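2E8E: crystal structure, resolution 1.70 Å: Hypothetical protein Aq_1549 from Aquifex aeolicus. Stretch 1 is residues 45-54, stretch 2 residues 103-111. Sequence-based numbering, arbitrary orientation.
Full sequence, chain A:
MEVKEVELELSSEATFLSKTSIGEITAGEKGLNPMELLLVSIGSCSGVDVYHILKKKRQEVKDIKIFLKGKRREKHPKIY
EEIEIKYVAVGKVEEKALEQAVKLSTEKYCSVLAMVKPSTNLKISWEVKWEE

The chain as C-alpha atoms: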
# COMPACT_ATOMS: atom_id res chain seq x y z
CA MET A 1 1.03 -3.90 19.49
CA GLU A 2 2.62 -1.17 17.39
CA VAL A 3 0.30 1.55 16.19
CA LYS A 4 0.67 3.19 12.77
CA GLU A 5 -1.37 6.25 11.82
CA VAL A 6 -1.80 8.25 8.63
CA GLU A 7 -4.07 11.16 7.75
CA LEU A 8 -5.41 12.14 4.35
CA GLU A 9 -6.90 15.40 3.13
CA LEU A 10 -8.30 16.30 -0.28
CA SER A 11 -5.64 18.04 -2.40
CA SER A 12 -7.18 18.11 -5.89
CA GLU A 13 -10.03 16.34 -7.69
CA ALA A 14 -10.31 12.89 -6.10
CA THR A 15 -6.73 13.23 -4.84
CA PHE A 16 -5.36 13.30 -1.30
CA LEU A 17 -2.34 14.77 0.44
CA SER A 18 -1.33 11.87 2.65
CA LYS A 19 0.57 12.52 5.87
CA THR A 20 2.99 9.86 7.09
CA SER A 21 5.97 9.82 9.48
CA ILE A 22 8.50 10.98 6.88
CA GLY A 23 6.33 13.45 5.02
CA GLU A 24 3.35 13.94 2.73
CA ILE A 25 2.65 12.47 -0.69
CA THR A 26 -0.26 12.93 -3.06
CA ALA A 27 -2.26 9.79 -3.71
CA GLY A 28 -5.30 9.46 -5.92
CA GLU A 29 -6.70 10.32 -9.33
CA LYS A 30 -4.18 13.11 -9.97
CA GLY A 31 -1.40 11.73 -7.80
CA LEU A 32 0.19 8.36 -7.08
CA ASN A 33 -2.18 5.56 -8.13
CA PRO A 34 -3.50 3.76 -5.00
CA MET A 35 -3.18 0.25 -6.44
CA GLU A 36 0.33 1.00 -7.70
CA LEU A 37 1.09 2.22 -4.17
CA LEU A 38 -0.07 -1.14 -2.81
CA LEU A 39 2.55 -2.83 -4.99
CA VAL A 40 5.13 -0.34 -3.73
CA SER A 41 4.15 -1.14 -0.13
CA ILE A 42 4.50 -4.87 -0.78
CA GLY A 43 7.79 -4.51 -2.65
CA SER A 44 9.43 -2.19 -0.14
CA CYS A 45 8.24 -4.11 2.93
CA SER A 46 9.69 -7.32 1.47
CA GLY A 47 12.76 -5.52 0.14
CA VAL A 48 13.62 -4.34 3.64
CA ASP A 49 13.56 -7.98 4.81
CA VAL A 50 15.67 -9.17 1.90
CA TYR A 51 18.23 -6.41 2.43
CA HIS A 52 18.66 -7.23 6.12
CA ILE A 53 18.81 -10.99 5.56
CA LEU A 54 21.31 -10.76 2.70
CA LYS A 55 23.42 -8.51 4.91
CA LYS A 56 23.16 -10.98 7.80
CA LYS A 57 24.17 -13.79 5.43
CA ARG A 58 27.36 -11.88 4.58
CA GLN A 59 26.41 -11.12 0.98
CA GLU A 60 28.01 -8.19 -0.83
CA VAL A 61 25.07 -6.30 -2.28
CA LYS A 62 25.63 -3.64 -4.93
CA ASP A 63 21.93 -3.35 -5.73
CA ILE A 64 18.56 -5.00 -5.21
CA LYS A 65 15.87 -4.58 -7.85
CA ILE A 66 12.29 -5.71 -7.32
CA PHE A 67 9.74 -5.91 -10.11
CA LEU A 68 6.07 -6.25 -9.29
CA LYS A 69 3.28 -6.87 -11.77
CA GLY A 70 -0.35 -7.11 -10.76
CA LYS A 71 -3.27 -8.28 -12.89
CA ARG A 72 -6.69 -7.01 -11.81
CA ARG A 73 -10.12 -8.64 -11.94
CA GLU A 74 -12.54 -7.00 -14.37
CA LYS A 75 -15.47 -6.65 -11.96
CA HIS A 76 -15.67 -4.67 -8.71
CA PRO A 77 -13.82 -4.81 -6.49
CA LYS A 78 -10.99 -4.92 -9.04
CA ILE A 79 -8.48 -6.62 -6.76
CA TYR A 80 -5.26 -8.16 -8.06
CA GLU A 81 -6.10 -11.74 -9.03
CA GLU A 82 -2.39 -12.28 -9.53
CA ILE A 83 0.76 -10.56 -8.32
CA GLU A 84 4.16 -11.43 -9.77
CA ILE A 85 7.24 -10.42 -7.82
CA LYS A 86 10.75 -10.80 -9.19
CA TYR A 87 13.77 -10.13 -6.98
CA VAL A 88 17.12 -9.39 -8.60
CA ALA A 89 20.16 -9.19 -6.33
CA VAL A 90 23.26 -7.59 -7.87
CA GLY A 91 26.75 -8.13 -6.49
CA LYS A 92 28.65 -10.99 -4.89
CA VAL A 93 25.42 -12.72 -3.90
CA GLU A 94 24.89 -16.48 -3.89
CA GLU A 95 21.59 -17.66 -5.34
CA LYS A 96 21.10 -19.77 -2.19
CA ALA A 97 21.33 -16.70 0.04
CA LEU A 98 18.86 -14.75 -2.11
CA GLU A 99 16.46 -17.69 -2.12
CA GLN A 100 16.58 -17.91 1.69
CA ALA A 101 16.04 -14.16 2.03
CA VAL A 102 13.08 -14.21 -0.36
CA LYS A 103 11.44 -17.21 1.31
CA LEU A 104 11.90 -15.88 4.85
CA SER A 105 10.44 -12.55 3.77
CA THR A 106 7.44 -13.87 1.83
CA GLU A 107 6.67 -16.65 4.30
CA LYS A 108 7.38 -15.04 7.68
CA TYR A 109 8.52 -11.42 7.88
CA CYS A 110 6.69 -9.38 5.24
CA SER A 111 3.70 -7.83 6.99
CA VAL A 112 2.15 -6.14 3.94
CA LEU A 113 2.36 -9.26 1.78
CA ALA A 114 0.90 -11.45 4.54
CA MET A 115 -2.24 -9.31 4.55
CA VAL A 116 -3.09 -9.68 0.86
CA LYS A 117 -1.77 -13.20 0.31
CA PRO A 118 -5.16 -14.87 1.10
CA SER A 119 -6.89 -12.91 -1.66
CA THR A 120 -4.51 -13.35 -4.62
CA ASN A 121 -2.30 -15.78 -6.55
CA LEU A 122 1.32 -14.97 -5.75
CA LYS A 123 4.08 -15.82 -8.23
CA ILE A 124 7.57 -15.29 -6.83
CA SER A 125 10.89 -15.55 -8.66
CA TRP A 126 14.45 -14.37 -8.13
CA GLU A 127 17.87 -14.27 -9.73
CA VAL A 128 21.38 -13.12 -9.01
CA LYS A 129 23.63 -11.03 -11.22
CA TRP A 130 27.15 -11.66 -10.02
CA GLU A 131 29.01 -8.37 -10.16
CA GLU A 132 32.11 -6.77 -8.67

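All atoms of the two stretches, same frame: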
# COMPACT_ATOMS: atom_id res chain seq x y z
N CYS A 45 8.29 -3.38 1.67
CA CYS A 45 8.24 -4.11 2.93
C CYS A 45 9.10 -5.36 2.80
O CYS A 45 9.94 -5.65 3.66
CB CYS A 45 6.80 -4.52 3.26
SG CYS A 45 6.60 -5.24 4.92
N SER A 46 8.91 -6.09 1.71
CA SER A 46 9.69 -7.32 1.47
C SER A 46 11.16 -6.99 1.22
O SER A 46 12.05 -7.70 1.70
CB SER A 46 9.12 -8.09 0.28
OG SER A 46 9.82 -9.31 0.08
N GLY A 47 11.40 -5.93 0.46
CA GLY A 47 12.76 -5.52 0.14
C GLY A 47 13.58 -5.23 1.39
O GLY A 47 14.78 -5.51 1.43
N VAL A 48 12.94 -4.64 2.39
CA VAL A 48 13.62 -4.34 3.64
C VAL A 48 14.09 -5.65 4.28
O VAL A 48 15.21 -5.74 4.78
CB VAL A 48 12.68 -3.58 4.61
CG1 VAL A 48 13.31 -3.48 5.99
CG2 VAL A 48 12.40 -2.19 4.06
N ASP A 49 13.23 -6.67 4.24
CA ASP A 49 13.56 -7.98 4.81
C ASP A 49 14.74 -8.59 4.06
O ASP A 49 15.69 -9.09 4.66
CB ASP A 49 12.40 -8.97 4.70
CG ASP A 49 11.16 -8.54 5.46
OD1 ASP A 49 11.28 -7.92 6.54
OD2 ASP A 49 10.05 -8.85 4.98
N VAL A 50 14.63 -8.59 2.73
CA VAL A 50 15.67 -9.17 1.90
C VAL A 50 17.01 -8.48 2.12
O VAL A 50 18.05 -9.14 2.22
CB VAL A 50 15.26 -9.11 0.41
CG1 VAL A 50 16.41 -9.58 -0.48
CG2 VAL A 50 14.04 -9.99 0.18
N TYR A 51 16.99 -7.16 2.21
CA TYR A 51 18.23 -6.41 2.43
C TYR A 51 18.90 -6.85 3.73
O TYR A 51 20.08 -7.20 3.74
CB TYR A 51 17.94 -4.91 2.50
CG TYR A 51 19.18 -4.07 2.73
CD1 TYR A 51 19.95 -3.62 1.66
CD2 TYR A 51 19.60 -3.75 4.02
CE1 TYR A 51 21.10 -2.86 1.87
CE2 TYR A 51 20.75 -3.00 4.25
CZ TYR A 51 21.49 -2.56 3.17
OH TYR A 51 22.63 -1.81 3.39
N HIS A 52 18.14 -6.84 4.81
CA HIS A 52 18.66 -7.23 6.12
C HIS A 52 19.15 -8.67 6.18
O HIS A 52 20.18 -8.94 6.79
CB HIS A 52 17.60 -7.01 7.20
CG HIS A 52 17.32 -5.57 7.49
ND1 HIS A 52 18.32 -4.66 7.73
CD2 HIS A 52 16.16 -4.89 7.59
CE1 HIS A 52 17.79 -3.47 7.96
NE2 HIS A 52 16.48 -3.59 7.88
N ILE A 53 18.42 -9.58 5.55
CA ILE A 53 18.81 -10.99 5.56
C ILE A 53 20.08 -11.21 4.74
O ILE A 53 21.00 -11.90 5.18
CB ILE A 53 17.67 -11.88 5.04
CG1 ILE A 53 16.50 -11.83 6.03
CG2 ILE A 53 18.16 -13.31 4.85
CD1 ILE A 53 15.22 -12.49 5.52
N LEU A 54 20.13 -10.63 3.54
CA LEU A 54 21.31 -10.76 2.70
C LEU A 54 22.54 -10.23 3.43
O LEU A 54 23.63 -10.80 3.34
CB LEU A 54 21.13 -10.00 1.38
CG LEU A 54 20.16 -10.61 0.37
CD1 LEU A 54 20.15 -9.78 -0.90
CD2 LEU A 54 20.57 -12.04 0.05
N LYS A 103 12.39 -16.32 0.65
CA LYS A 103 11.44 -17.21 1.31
C LYS A 103 11.11 -16.76 2.73
O LYS A 103 9.95 -16.77 3.14
CB LYS A 103 11.96 -18.65 1.32
CG LYS A 103 12.00 -19.26 -0.07
CD LYS A 103 12.35 -20.73 -0.03
CE LYS A 103 12.38 -21.31 -1.43
NZ LYS A 103 11.10 -21.05 -2.15
N LEU A 104 12.13 -16.35 3.49
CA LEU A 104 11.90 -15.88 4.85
C LEU A 104 11.01 -14.65 4.84
O LEU A 104 10.14 -14.49 5.69
CB LEU A 104 13.21 -15.56 5.55
CG LEU A 104 13.99 -16.78 6.06
CD1 LEU A 104 15.33 -16.33 6.61
CD2 LEU A 104 13.17 -17.48 7.14
N SER A 105 11.23 -13.76 3.87
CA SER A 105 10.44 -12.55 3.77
C SER A 105 8.99 -12.86 3.42
O SER A 105 8.07 -12.51 4.15
CB SER A 105 11.03 -11.61 2.72
OG SER A 105 10.21 -10.45 2.57
N THR A 106 8.79 -13.55 2.30
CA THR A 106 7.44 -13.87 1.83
C THR A 106 6.66 -14.84 2.71
O THR A 106 5.43 -14.82 2.71
CB THR A 106 7.47 -14.43 0.39
OG1 THR A 106 8.28 -15.62 0.35
CG2 THR A 106 8.05 -13.40 -0.57
N GLU A 107 7.36 -15.68 3.46
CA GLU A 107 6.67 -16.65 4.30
C GLU A 107 6.61 -16.33 5.79
O GLU A 107 5.84 -16.95 6.52
CB GLU A 107 7.30 -18.04 4.10
CG GLU A 107 7.05 -18.61 2.71
CD GLU A 107 7.79 -19.92 2.47
OE1 GLU A 107 7.62 -20.86 3.27
OE2 GLU A 107 8.52 -20.01 1.46
N LYS A 108 7.39 -15.36 6.25
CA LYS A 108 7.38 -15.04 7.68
C LYS A 108 7.45 -13.58 8.10
O LYS A 108 6.71 -13.16 8.99
CB LYS A 108 8.50 -15.81 8.39
CG LYS A 108 8.66 -15.46 9.86
CD LYS A 108 9.68 -16.35 10.55
CE LYS A 108 9.76 -16.04 12.04
NZ LYS A 108 10.70 -16.94 12.75
N TYR A 109 8.33 -12.81 7.48
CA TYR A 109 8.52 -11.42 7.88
C TYR A 109 7.70 -10.31 7.22
O TYR A 109 7.35 -9.34 7.88
CB TYR A 109 10.00 -11.06 7.77
CG TYR A 109 10.87 -11.84 8.73
CD1 TYR A 109 10.82 -11.59 10.10
CD2 TYR A 109 11.74 -12.83 8.26
CE1 TYR A 109 11.61 -12.32 10.98
CE2 TYR A 109 12.53 -13.56 9.14
CZ TYR A 109 12.46 -13.30 10.50
OH TYR A 109 13.24 -14.01 11.37
N CYS A 110 7.41 -10.45 5.94
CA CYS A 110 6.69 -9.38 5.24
C CYS A 110 5.25 -9.19 5.69
O CYS A 110 4.36 -9.96 5.32
CB CYS A 110 6.73 -9.63 3.73
SG CYS A 110 6.20 -8.18 2.79
N SER A 111 5.03 -8.13 6.46
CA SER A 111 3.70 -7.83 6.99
C SER A 111 2.68 -7.45 5.92
O SER A 111 1.55 -7.95 5.93
CB SER A 111 3.78 -6.70 8.02
OG SER A 111 4.57 -7.08 9.14
O HOH W 1 9.02 -6.77 6.76

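At the centre of this contact, a carboxylate and two serine hydroxyls meet in a small polar cluster between two helices, where apolar packing would be more usual. Ser105 OG donates to Asp49 OD2 at 2.9 Å, and Ser46 OG lies 2.8 Å from Ser105 OG, close enough to donate to it, although its proton has another acceptor within reach. The backbones are close here: the CA atoms of Asp49 and Ser105 are 5.6 Å apart, those of Ser46 and Cys110 5.2 Å.

The helix axes approach to 8.8 Å, with an angle of 126° between their N-to-C directions, so the helices run obliquely, closer to antiparallel than to parallel. The second helix widens into a pi-type turn near its end. Tyr109 N bonds to Leu104 O at 3.1 Å and Cys110 N to Ser105 O at 2.8 Å, both i to i-5 steps. Asp49 OD2 also lies 3.2 Å from Cys110 N, but the angle is too poor for a hydrogen bond. A water oxygen lies between the stretches, 2.5 Å from Asp49 OD1 and 3.3 Å from Tyr109 O.

One helical turn beyond Asp49, the chemistry becomes apolar. Ile53 directs its CA-to-CB bond toward the second stretch, and its CD1 reaches Leu104 CB at 3.7 Å and, more loosely, Tyr109 CD2 at 4.4 Å, approaching that ring obliquely.

Near the other end, Cys45 SG and Cys110 SG are 3.7 Å apart. A disulfide bond would measure about 2.0 Å, so the sulfurs meet by van der Waals contact. Cys110, the first residue to leave helical phi/psi (-68/104), occupies the N-cap position of the next helix, its side chain capping a backbone N just past the stretch. The whole contact buries 394 Å², counted over both sides.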